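Local coordinates for protein gluconate kinase (PDB 3LL3) that binds ATP and D-xylulose and probably phosphorylates a sugar or sugar acid, as a carbohydrate kinase of the FGGY family, at residues K153-I157 against K158-I162; M175-T179 against G180-L184; K206-Q209 against P210-I214; L235-D239 against G240-T244; G341-R344 against A345-W348. All coordinates share one frame; numbering follows the deposited sequence.

Interaction 1: K153-I157 against K158-I162; sequences KWIGI and KEYII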
# COMPACT_ATOMS: atom_id res chain seq x y z
N LYS A 153 -48.24 -2.16 -6.06
CA LYS A 153 -47.57 -0.88 -5.78
C LYS A 153 -46.12 -1.13 -5.43
O LYS A 153 -45.80 -2.05 -4.68
CB LYS A 153 -48.25 -0.13 -4.62
CG LYS A 153 -49.66 0.38 -4.95
CD LYS A 153 -49.59 1.48 -5.99
CE LYS A 153 -50.86 2.31 -6.05
NZ LYS A 153 -51.94 1.59 -6.73
N TRP A 154 -45.24 -0.30 -5.99
CA TRP A 154 -43.83 -0.34 -5.64
C TRP A 154 -43.47 1.03 -5.08
O TRP A 154 -43.60 2.04 -5.76
CB TRP A 154 -42.98 -0.65 -6.87
CG TRP A 154 -43.11 -2.06 -7.31
CD1 TRP A 154 -43.74 -2.52 -8.44
CD2 TRP A 154 -42.62 -3.21 -6.62
NE1 TRP A 154 -43.65 -3.89 -8.50
CE2 TRP A 154 -42.97 -4.34 -7.40
CE3 TRP A 154 -41.91 -3.39 -5.43
CZ2 TRP A 154 -42.63 -5.63 -7.02
CZ3 TRP A 154 -41.57 -4.67 -5.05
CH2 TRP A 154 -41.94 -5.78 -5.84
N ILE A 155 -43.06 1.06 -3.82
CA ILE A 155 -42.89 2.33 -3.13
C ILE A 155 -41.62 2.33 -2.29
O ILE A 155 -40.93 1.32 -2.20
CB ILE A 155 -44.08 2.61 -2.18
CG1 ILE A 155 -44.14 1.55 -1.08
CG2 ILE A 155 -45.41 2.67 -2.96
CD1 ILE A 155 -45.40 1.65 -0.20
N GLY A 156 -41.33 3.47 -1.67
CA GLY A 156 -40.22 3.56 -0.74
C GLY A 156 -40.74 3.74 0.67
O GLY A 156 -41.94 3.95 0.86
N ILE A 157 -39.85 3.68 1.65
CA ILE A 157 -40.25 3.79 3.05
C ILE A 157 -40.93 5.12 3.38
O ILE A 157 -41.82 5.17 4.23
CB ILE A 157 -39.04 3.60 3.99
CG1 ILE A 157 -39.51 3.56 5.44
CG2 ILE A 157 -38.02 4.72 3.78
CD1 ILE A 157 -40.27 2.30 5.81
N LYS A 158 -40.51 6.22 2.76
CA LYS A 158 -41.21 7.46 3.06
C LYS A 158 -42.68 7.39 2.60
O LYS A 158 -43.57 7.79 3.34
CB LYS A 158 -40.50 8.72 2.52
CG LYS A 158 -41.31 10.01 2.78
CD LYS A 158 -40.44 11.29 2.67
CE LYS A 158 -40.17 11.68 1.20
NZ LYS A 158 -41.36 12.33 0.56
N GLU A 159 -42.91 6.87 1.39
CA GLU A 159 -44.27 6.67 0.87
C GLU A 159 -45.08 5.75 1.79
O GLU A 159 -46.24 6.01 2.08
CB GLU A 159 -44.23 6.07 -0.54
CG GLU A 159 -43.68 7.00 -1.61
CD GLU A 159 -42.19 7.19 -1.44
OE1 GLU A 159 -41.49 6.15 -1.35
OE2 GLU A 159 -41.74 8.36 -1.36
N TYR A 160 -44.45 4.67 2.23
CA TYR A 160 -45.09 3.73 3.13
C TYR A 160 -45.61 4.42 4.37
O TYR A 160 -46.80 4.27 4.71
CB TYR A 160 -44.12 2.62 3.54
CG TYR A 160 -44.77 1.66 4.52
CD1 TYR A 160 -45.78 0.80 4.11
CD2 TYR A 160 -44.40 1.63 5.86
CE1 TYR A 160 -46.40 -0.06 5.01
CE2 TYR A 160 -45.00 0.77 6.76
CZ TYR A 160 -46.00 -0.07 6.33
OH TYR A 160 -46.60 -0.93 7.23
N ILE A 161 -44.72 5.15 5.06
CA ILE A 161 -45.07 5.86 6.27
C ILE A 161 -46.23 6.81 6.02
O ILE A 161 -47.24 6.77 6.72
CB ILE A 161 -43.88 6.65 6.86
CG1 ILE A 161 -42.78 5.68 7.31
CG2 ILE A 161 -44.32 7.52 8.02
CD1 ILE A 161 -41.40 6.32 7.47
N ILE A 162 -46.10 7.65 5.01
CA ILE A 162 -47.15 8.61 4.74
C ILE A 162 -48.46 7.90 4.38
O ILE A 162 -49.55 8.39 4.67
CB ILE A 162 -46.72 9.61 3.68
CG1 ILE A 162 -45.60 10.48 4.27
CG2 ILE A 162 -47.90 10.47 3.21
CD1 ILE A 162 -44.93 11.40 3.29
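Gly156 and Tyr160 are joined by the first regular bond of the helix that follows strand 153-155: Tyr160 N donates to Gly156 O at 2.9 Å. One residue on, Ile161 N reaches Ile157 O at 3.0 Å with an almost straight N-H...O angle of 173°. Glu159 adds a side-chain bond at the same end. Its chain folds back at chi2 (71°) and brings OE1 to within 2.7 Å of Gly156 N, although the bent N-H...O angle makes this bond weak. The other carboxylate oxygen, OE2, is hydrogen-bonded to Thr171 OG1, so each oxygen has a partner. Lys158 points elsewhere, its NZ forming a salt bridge with Asp172 and a hydrogen bond to Leu235 O.

Apolar contacts fill in around this backbone frame. Ile155 sets its CB against Glu159 CB at 3.8 Å, while its CD1 reaches the edge of the Tyr160 ring, near the ring plane, and lies 4.1 Å from Tyr160 CB. Ile157 has CG1 anti to its backbone N (chi1 -174°), a torsion that brings CG1 to Ile161 CD1 at 3.9 Å and CD1 to Tyr160 CD2 at 4.2 Å. Helix 49-65 and strand 70-78 cover Ile157 and Ile161, and strand 84-86 meets Ile155.

Gly156 occupies the N-cap position, and Ser82 OG bonds to the N-H of Ile157 just after it. The arrangement is a strand-to-helix junction in the N-terminal domain of an FGGY kinase, with Glu159, at N3, supplying the return half of a capping box by its weak bond.

Interaction 2: M175-T179 against G180-L184; sequences MAAGT and GILNL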
# COMPACT_ATOMS: atom_id res chain seq x y z
N MSE A 175 -37.34 12.19 -4.27
CA MSE A 175 -37.36 10.78 -3.92
C MSE A 175 -37.57 9.91 -5.18
O MSE A 175 -36.98 8.84 -5.31
CB MSE A 175 -38.42 10.49 -2.87
CG MSE A 175 -38.35 9.10 -2.29
SE MSE A 175 -36.71 8.70 -1.29
CE MSE A 175 -36.92 10.03 0.15
N ALA A 176 -38.40 10.38 -6.10
CA ALA A 176 -38.56 9.73 -7.40
C ALA A 176 -37.20 9.74 -8.11
O ALA A 176 -36.86 8.81 -8.86
CB ALA A 176 -39.62 10.45 -8.23
N ALA A 177 -36.42 10.79 -7.85
CA ALA A 177 -35.09 10.94 -8.43
C ALA A 177 -34.14 9.82 -8.00
O ALA A 177 -33.16 9.56 -8.70
CB ALA A 177 -34.50 12.34 -8.11
N GLY A 178 -34.42 9.16 -6.88
CA GLY A 178 -33.59 8.04 -6.43
C GLY A 178 -34.02 6.65 -6.90
O GLY A 178 -33.42 5.64 -6.47
N THR A 179 -35.04 6.56 -7.75
CA THR A 179 -35.52 5.25 -8.23
C THR A 179 -34.74 4.72 -9.43
O THR A 179 -34.60 3.52 -9.59
CB THR A 179 -37.03 5.26 -8.65
OG1 THR A 179 -37.23 6.18 -9.73
CG2 THR A 179 -37.93 5.65 -7.48
N GLY A 180 -34.25 5.63 -10.28
CA GLY A 180 -33.62 5.25 -11.53
C GLY A 180 -34.67 5.08 -12.62
O GLY A 180 -34.41 4.50 -13.67
N ILE A 181 -35.87 5.59 -12.36
CA ILE A 181 -36.99 5.45 -13.31
C ILE A 181 -37.49 6.83 -13.73
O ILE A 181 -38.23 6.96 -14.70
CB ILE A 181 -38.15 4.65 -12.69
CG1 ILE A 181 -37.63 3.37 -12.04
CG2 ILE A 181 -39.21 4.30 -13.76
CD1 ILE A 181 -38.70 2.63 -11.24
N LEU A 182 -37.07 7.87 -13.01
CA LEU A 182 -37.54 9.23 -13.29
C LEU A 182 -36.75 9.86 -14.43
O LEU A 182 -35.53 10.01 -14.33
CB LEU A 182 -37.41 10.11 -12.04
CG LEU A 182 -37.99 11.52 -12.15
CD1 LEU A 182 -39.50 11.49 -12.09
CD2 LEU A 182 -37.41 12.48 -11.07
N ASN A 183 -37.44 10.24 -15.49
CA ASN A 183 -36.79 10.88 -16.63
C ASN A 183 -36.30 12.29 -16.27
O ASN A 183 -37.04 13.09 -15.71
CB ASN A 183 -37.74 10.94 -17.84
CG ASN A 183 -37.05 11.42 -19.12
OD1 ASN A 183 -36.62 10.61 -19.94
ND2 ASN A 183 -36.93 12.72 -19.28
N LEU A 184 -35.06 12.59 -16.62
CA LEU A 184 -34.46 13.87 -16.25
C LEU A 184 -35.12 15.05 -16.95
O LEU A 184 -35.23 16.13 -16.37
CB LEU A 184 -32.96 13.88 -16.57
CG LEU A 184 -32.05 13.09 -15.63
CD1 LEU A 184 -30.67 13.01 -16.21
CD2 LEU A 184 -31.98 13.71 -14.25
O HOH W 1 -35.01 8.27 -10.96
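Thr179 OG1 is gripped from two directions along the chain: it accepts from Ile181 N at 3.0 Å, which makes an ST turn, and it donates to Ala176 O at 2.8 Å, in the carbonyl plane. OG1 stands between the backbone N and the carbonyl carbon (chi1 62°), and from there it can serve both partners. Ala176 O also takes the backbone N of Thr179, at 3.1 Å. A water completes the link, accepting from Gly180 N at 2.8 Å and from Leu182 N at 2.9 Å, and lying 2.9 Å from Ala176 O.

The threonine thus ties the chain near the end of the short helix that holds 175-176 to the loop that follows, where the chain reverses through Gly180 at positive phi (86°). This lies in the N-terminal domain of the FGGY kinase, and Gly178 O is bonded to His81 of the xylulose pocket.

Leu182 turns back over the helix. Its CB rests on Ala176 O, and both methyls lie on Ala176 CB, with CD1 4.0 Å from it; CD2 reaches on to the backbone of Ala177, 3.8 Å from Ala177 N. Trp189 packs against Ala176, Thr179 and Ile181.

Interaction 3: K206-Q209 against P210-I214; sequences KIAQ and PTKVI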
# COMPACT_ATOMS: atom_id res chain seq x y z
N LYS A 206 -47.92 8.72 -7.10
CA LYS A 206 -47.92 9.97 -7.86
C LYS A 206 -46.79 10.87 -7.36
O LYS A 206 -46.38 10.78 -6.21
CB LYS A 206 -49.26 10.68 -7.71
CG LYS A 206 -50.33 10.11 -8.63
CD LYS A 206 -51.73 10.57 -8.24
CE LYS A 206 -52.73 10.29 -9.36
NZ LYS A 206 -52.49 11.19 -10.53
N ILE A 207 -46.29 11.74 -8.24
CA ILE A 207 -45.17 12.63 -7.90
C ILE A 207 -45.67 14.04 -7.62
O ILE A 207 -46.42 14.61 -8.41
CB ILE A 207 -44.14 12.68 -9.05
CG1 ILE A 207 -43.72 11.27 -9.45
CG2 ILE A 207 -42.90 13.49 -8.63
CD1 ILE A 207 -42.94 11.19 -10.75
N ALA A 208 -45.28 14.60 -6.48
CA ALA A 208 -45.58 15.99 -6.17
C ALA A 208 -44.34 16.72 -5.66
O ALA A 208 -43.28 16.11 -5.50
CB ALA A 208 -46.70 16.08 -5.15
N GLN A 209 -44.48 18.03 -5.41
CA GLN A 209 -43.40 18.84 -4.81
C GLN A 209 -43.22 18.51 -3.33
O GLN A 209 -44.19 18.14 -2.65
CB GLN A 209 -43.70 20.34 -4.89
CG GLN A 209 -44.21 20.87 -6.21
CD GLN A 209 -44.92 22.21 -6.03
OE1 GLN A 209 -44.51 23.03 -5.20
NE2 GLN A 209 -45.99 22.42 -6.78
N PRO A 210 -41.99 18.68 -2.81
CA PRO A 210 -41.65 18.46 -1.40
C PRO A 210 -42.53 19.23 -0.42
O PRO A 210 -42.72 18.75 0.69
CB PRO A 210 -40.20 18.94 -1.30
CG PRO A 210 -39.63 18.63 -2.66
CD PRO A 210 -40.78 18.90 -3.64
N THR A 211 -43.06 20.37 -0.83
CA THR A 211 -43.84 21.21 0.06
C THR A 211 -45.33 20.83 0.08
O THR A 211 -46.11 21.42 0.82
CB THR A 211 -43.73 22.70 -0.33
OG1 THR A 211 -43.86 22.83 -1.75
CG2 THR A 211 -42.37 23.29 0.11
N LYS A 212 -45.71 19.86 -0.74
CA LYS A 212 -47.13 19.51 -0.83
C LYS A 212 -47.69 19.01 0.50
O LYS A 212 -47.08 18.18 1.17
CB LYS A 212 -47.40 18.47 -1.92
CG LYS A 212 -48.89 18.08 -1.96
CD LYS A 212 -49.41 17.88 -3.36
CE LYS A 212 -50.93 17.64 -3.34
NZ LYS A 212 -51.52 17.66 -4.71
N VAL A 213 -48.85 19.52 0.88
CA VAL A 213 -49.51 19.10 2.11
C VAL A 213 -50.33 17.86 1.81
O VAL A 213 -51.20 17.88 0.94
CB VAL A 213 -50.44 20.19 2.65
CG1 VAL A 213 -51.16 19.69 3.89
CG2 VAL A 213 -49.66 21.47 2.97
N ILE A 214 -50.05 16.77 2.52
CA ILE A 214 -50.81 15.54 2.39
C ILE A 214 -51.80 15.48 3.56
O ILE A 214 -51.39 15.33 4.72
CB ILE A 214 -49.91 14.31 2.45
CG1 ILE A 214 -48.65 14.49 1.59
CG2 ILE A 214 -50.70 13.08 2.01
CD1 ILE A 214 -48.91 14.83 0.15
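Gln209 and Lys212 close a type I beta turn, Gln209-Pro210-Thr211-Lys212, which takes the chain from strand 206-208 into the weakly bonded strand about 213-214. Its closing bond runs from Lys212 N to Gln209 O at 3.0 Å, with an N-H...O angle of 162°. Pro210 takes the second position of the turn, where its ring restricts phi, here -53°, close to what the type I conformation needs.

Side chains touch sparingly around this bond. Ala208 CB meets the aliphatic part of Lys212, with Lys212 CD 3.7 Å away and CB 4.1 Å away. The lysine has CG anti to its backbone N (chi1 178°), which carries the chain back alongside the end of strand 206-208 before its amino end leads away. Lys212 CB also rests on Gln209 O, the same atom that accepts the turn bond.

The turn is positioned by the strands beside it. Ala208 is paired through its backbone with Thr171 of strand 170-172 and with Thr173 just beyond it, whereas Pro210 and Lys212 bond to Gly236 and Leu235 of strand 232-238. The turn therefore passes the chain from one sheet to the edge of another. Pro210 and Thr211 also touch helix 429-441, at Leu437 and Gln440.

On the exposed side, Gln209 and Thr211 come together obliquely, with Gln209 OE1 3.5 Å from Thr211 OG1.

Interaction 4: L235-D239 against G240-T244; sequences LGASD and GYLST. With XUL (D-xylulose), chain E.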
# COMPACT_ATOMS: atom_id res chain seq x y z
N LEU A 235 -45.09 16.66 2.57
CA LEU A 235 -44.57 15.53 1.83
C LEU A 235 -43.07 15.29 2.11
O LEU A 235 -42.64 14.16 2.33
CB LEU A 235 -44.83 15.71 0.34
CG LEU A 235 -44.41 14.51 -0.51
CD1 LEU A 235 -45.03 13.19 0.02
CD2 LEU A 235 -44.74 14.75 -1.99
N GLY A 236 -42.27 16.35 2.10
CA GLY A 236 -40.86 16.20 2.40
C GLY A 236 -40.00 15.78 1.22
O GLY A 236 -40.44 15.89 0.08
N ALA A 237 -38.78 15.31 1.49
CA ALA A 237 -37.80 15.05 0.45
C ALA A 237 -36.72 14.08 0.91
O ALA A 237 -36.79 13.53 2.00
CB ALA A 237 -37.17 16.35 -0.01
N SER A 238 -35.74 13.87 0.05
CA SER A 238 -34.67 12.91 0.32
C SER A 238 -33.62 13.49 1.28
O SER A 238 -33.44 14.71 1.36
CB SER A 238 -33.99 12.56 -1.00
OG SER A 238 -33.30 13.68 -1.53
N ASP A 239 -32.89 12.62 1.98
CA ASP A 239 -31.85 13.06 2.90
C ASP A 239 -30.74 13.79 2.15
O ASP A 239 -30.18 14.78 2.63
CB ASP A 239 -31.29 11.87 3.69
CG ASP A 239 -30.82 10.73 2.79
OD1 ASP A 239 -30.86 10.87 1.55
OD2 ASP A 239 -30.40 9.67 3.32
N GLY A 240 -30.43 13.32 0.94
CA GLY A 240 -29.42 13.95 0.11
C GLY A 240 -29.72 15.40 -0.25
O GLY A 240 -28.87 16.28 -0.12
N TYR A 241 -30.94 15.64 -0.71
CA TYR A 241 -31.36 16.99 -1.08
C TYR A 241 -31.48 17.88 0.15
O TYR A 241 -30.97 18.99 0.16
CB TYR A 241 -32.72 16.94 -1.77
CG TYR A 241 -33.29 18.31 -2.04
CD1 TYR A 241 -32.75 19.12 -3.03
CD2 TYR A 241 -34.34 18.80 -1.28
CE1 TYR A 241 -33.28 20.39 -3.28
CE2 TYR A 241 -34.86 20.05 -1.51
CZ TYR A 241 -34.33 20.84 -2.51
OH TYR A 241 -34.88 22.09 -2.71
N LEU A 242 -32.19 17.39 1.16
CA LEU A 242 -32.42 18.16 2.37
C LEU A 242 -31.11 18.49 3.11
O LEU A 242 -30.95 19.60 3.62
CB LEU A 242 -33.42 17.46 3.28
CG LEU A 242 -34.84 17.45 2.69
CD1 LEU A 242 -35.83 16.77 3.63
CD2 LEU A 242 -35.29 18.85 2.38
N SER A 243 -30.20 17.52 3.19
CA SER A 243 -28.90 17.73 3.81
C SER A 243 -28.12 18.82 3.09
O SER A 243 -27.31 19.49 3.70
CB SER A 243 -28.08 16.45 3.82
OG SER A 243 -28.58 15.57 4.80
N THR A 244 -28.35 18.97 1.79
CA THR A 244 -27.67 20.00 0.98
C THR A 244 -28.25 21.40 1.22
O THR A 244 -27.51 22.35 1.59
CB THR A 244 -27.71 19.65 -0.52
OG1 THR A 244 -27.21 18.32 -0.71
CG2 THR A 244 -26.85 20.63 -1.32
C1 XUL E . -27.68 9.66 -1.66
C2 XUL E . -27.36 8.20 -2.02
C3 XUL E . -27.30 7.11 -0.91
C4 XUL E . -27.89 7.51 0.45
C5 XUL E . -29.42 7.61 0.46
O1 XUL E . -26.57 10.47 -1.93
O2 XUL E . -27.11 7.92 -3.17
O3 XUL E . -25.95 6.77 -0.68
O4 XUL E . -27.49 6.53 1.39
O5 XUL E . -29.94 7.44 1.76
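Strand 235-238 runs into helix 240-244 almost perpendicularly, the two axes making an angle of 89° and approaching to 6.3 Å. Ser238 is the N-cap: its O accepts from Leu242 N at 3.0 Å, and its OG accepts from Tyr241 N at 3.2 Å. For the second bond OG lies between the backbone N and the carbonyl carbon (chi1 67°), which swings the hydroxyl over the first turn of the helix. A residue later, Asp239 O takes Ser243 N at 2.8 Å.

The Asp239 carboxylate leaves the helix end in the direction of the sugar. OD2 accepts from O5 of D-xylulose at 2.8 Å, while OD1 lies 2.6 Å from Gly240 N in a weak, strongly bent bond that ties the carboxylate to the backbone N of the following residue. O5 is the terminal hydroxyl that xylulose kinases phosphorylate, and Asp239 belongs to the D-xylulose pocket; by analogy with other FGGY kinases, an aspartate so placed may act as the base.

Apolar contact is concentrated on Ala237, whose CB touches two helix side chains, 3.7 Å from Leu242 CG and 4.0 Å from Tyr241 CD2.

Strand 232-238 belongs to the mixed sheet of the N-terminal domain, where Ala237 pairs with Trp76 and Asp239 bonds to Ser78 at the end of the adjacent strand 70-78. Helix 173-176 touches Ala237, Ser238 and Tyr241, and strand 263-269 of the C-terminal domain packs on Tyr241, Ser243 and Thr244.

Interaction 5: G341-R344 against A345-W348; sequences GGER and APIW. With DXP (1-deoxy-D-xylulose-5-phosphate), chain D; XUL (D-xylulose), chain E.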
# COMPACT_ATOMS: atom_id res chain seq x y z
N GLY A 341 -13.84 -0.51 1.79
CA GLY A 341 -15.09 -1.23 1.56
C GLY A 341 -15.60 -1.24 0.12
O GLY A 341 -16.80 -1.15 -0.10
N GLY A 342 -14.70 -1.36 -0.86
CA GLY A 342 -15.09 -1.06 -2.22
C GLY A 342 -15.44 0.42 -2.24
O GLY A 342 -15.34 1.10 -1.20
N GLU A 343 -15.84 0.96 -3.39
CA GLU A 343 -16.17 2.39 -3.43
C GLU A 343 -17.24 2.74 -4.45
O GLU A 343 -17.29 2.15 -5.54
CB GLU A 343 -14.89 3.21 -3.69
CG GLU A 343 -15.07 4.72 -3.58
CD GLU A 343 -15.75 5.11 -2.28
OE1 GLU A 343 -17.00 4.95 -2.16
OE2 GLU A 343 -15.04 5.60 -1.38
N ARG A 344 -18.10 3.69 -4.09
CA ARG A 344 -19.01 4.28 -5.05
C ARG A 344 -18.29 5.46 -5.70
O ARG A 344 -17.26 5.24 -6.34
CB ARG A 344 -20.38 4.60 -4.41
CG ARG A 344 -21.19 3.32 -4.19
CD ARG A 344 -22.49 3.52 -3.40
NE ARG A 344 -22.21 3.88 -2.02
CZ ARG A 344 -23.03 4.59 -1.24
NH1 ARG A 344 -24.20 4.99 -1.72
NH2 ARG A 344 -22.68 4.89 0.00
N ALA A 345 -18.76 6.69 -5.57
CA ALA A 345 -17.99 7.80 -6.13
C ALA A 345 -16.67 7.88 -5.39
O ALA A 345 -16.64 7.64 -4.18
CB ALA A 345 -18.74 9.12 -6.00
N PRO A 346 -15.57 8.21 -6.10
CA PRO A 346 -15.52 8.53 -7.53
C PRO A 346 -15.23 7.35 -8.48
O PRO A 346 -15.42 7.51 -9.69
CB PRO A 346 -14.38 9.54 -7.60
CG PRO A 346 -13.39 8.98 -6.62
CD PRO A 346 -14.23 8.37 -5.49
N ILE A 347 -14.79 6.20 -7.98
CA ILE A 347 -14.35 5.12 -8.88
C ILE A 347 -15.41 4.07 -9.25
O ILE A 347 -15.24 3.34 -10.22
CB ILE A 347 -13.10 4.41 -8.35
CG1 ILE A 347 -13.37 3.77 -6.99
CG2 ILE A 347 -11.92 5.38 -8.24
CD1 ILE A 347 -12.28 2.79 -6.57
N TRP A 348 -16.49 3.99 -8.48
CA TRP A 348 -17.59 3.07 -8.77
C TRP A 348 -17.06 1.66 -9.06
O TRP A 348 -17.30 1.10 -10.13
CB TRP A 348 -18.48 3.60 -9.90
CG TRP A 348 -19.19 4.89 -9.51
CD1 TRP A 348 -18.81 6.17 -9.84
CD2 TRP A 348 -20.36 5.01 -8.70
NE1 TRP A 348 -19.69 7.08 -9.27
CE2 TRP A 348 -20.65 6.40 -8.57
CE3 TRP A 348 -21.20 4.09 -8.05
CZ2 TRP A 348 -21.72 6.88 -7.82
CZ3 TRP A 348 -22.28 4.57 -7.33
CH2 TRP A 348 -22.53 5.95 -7.21
C1 DXP D . -18.85 -7.10 -1.73
C2 DXP D . -18.44 -6.25 -0.49
C3 DXP D . -19.43 -5.13 -0.06
C4 DXP D . -19.66 -4.22 -1.28
C5 DXP D . -20.22 -2.78 -1.21
O2 DXP D . -17.31 -6.21 -0.16
O3 DXP D . -19.05 -4.56 1.13
O4 DXP D . -18.55 -4.33 -2.11
O5 DXP D . -19.55 -1.78 -1.95
P DXP D . -20.23 -0.60 -2.90
O2P DXP D . -20.58 -1.21 -4.33
O1P DXP D . -21.39 0.14 -2.09
O3P DXP D . -19.25 0.35 -3.27
C1 XUL E . -27.68 9.66 -1.66
C2 XUL E . -27.36 8.20 -2.02
C3 XUL E . -27.30 7.11 -0.91
C4 XUL E . -27.89 7.51 0.45
C5 XUL E . -29.42 7.61 0.46
O1 XUL E . -26.57 10.47 -1.93
O2 XUL E . -27.11 7.92 -3.17
O3 XUL E . -25.95 6.77 -0.68
O4 XUL E . -27.49 6.53 1.39
O5 XUL E . -29.94 7.44 1.76
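Arg344 lies across one face of the Trp348 indole. Its CB stands 3.8 Å from the centroid of the six-membered ring and 24° off the ring normal, a CH-pi contact, and the backbone at Arg344 C and Ala345 N covers the same ring system. The ring is placed by its own torsions, with CG anti to the carbonyl carbon (chi1 -64°), and its NE1 is held by Ser279 O. The backbone bend is closed separately, by Trp348 N to Arg344 O at 2.6 Å, and within it the Ala345-Pro346 peptide is cis.

From CB the arginine chain runs on past the ring edge and bends at chi3 (-67°), leaving its guanidinium plane almost perpendicular to the indole. NH1 then donates to O3 of D-xylulose at 2.7 Å, with the sugar oxygen at the guanidinium edge, while NE is bonded to Asn297. The phosphate of 1-deoxy-D-xylulose-5-phosphate lies beside the same side chain, its O1P 3.8 Å from Arg344 CD. One residue thus lines both ligand pockets.

Glu343 takes another direction. Its OE1 uses the anti lone pair to accept from Arg344 N at 2.6 Å and also takes Asn297 N, while OE2 is bonded to Asn298 ND2. CB meets Ile347 CG1 at 3.7 Å, the two side chains crossing at about a right angle.

The loop joins strands 335-337 and 354-359. Strand 289-296 supports Arg344, Ala345 and Trp348 through Pro295, and helix 365-388 backs Glu343 and Pro346.

How the interactions relate
The five interactions follow one another along the chain, the first four in the N-terminal FGGY domain and interaction 5 in the C-terminal one. Interactions 1 to 4 form one connected group with centres 13 to 15 Å apart. Met175 touches both the helix of interaction 1 and Ser238 of interaction 4, and Leu182 of interaction 2 packs on Ile207 of interaction 3. Strands 213-214 and 232-238 are sheet neighbours, so interactions 3 and 4 meet at that edge of the sheet. Interaction 5 touches none of them: its centre is about 22 Å from that of interaction 4. Yet both bind D-xylulose, through Arg344 and Asp239, and the sugar thus lies between the two domains.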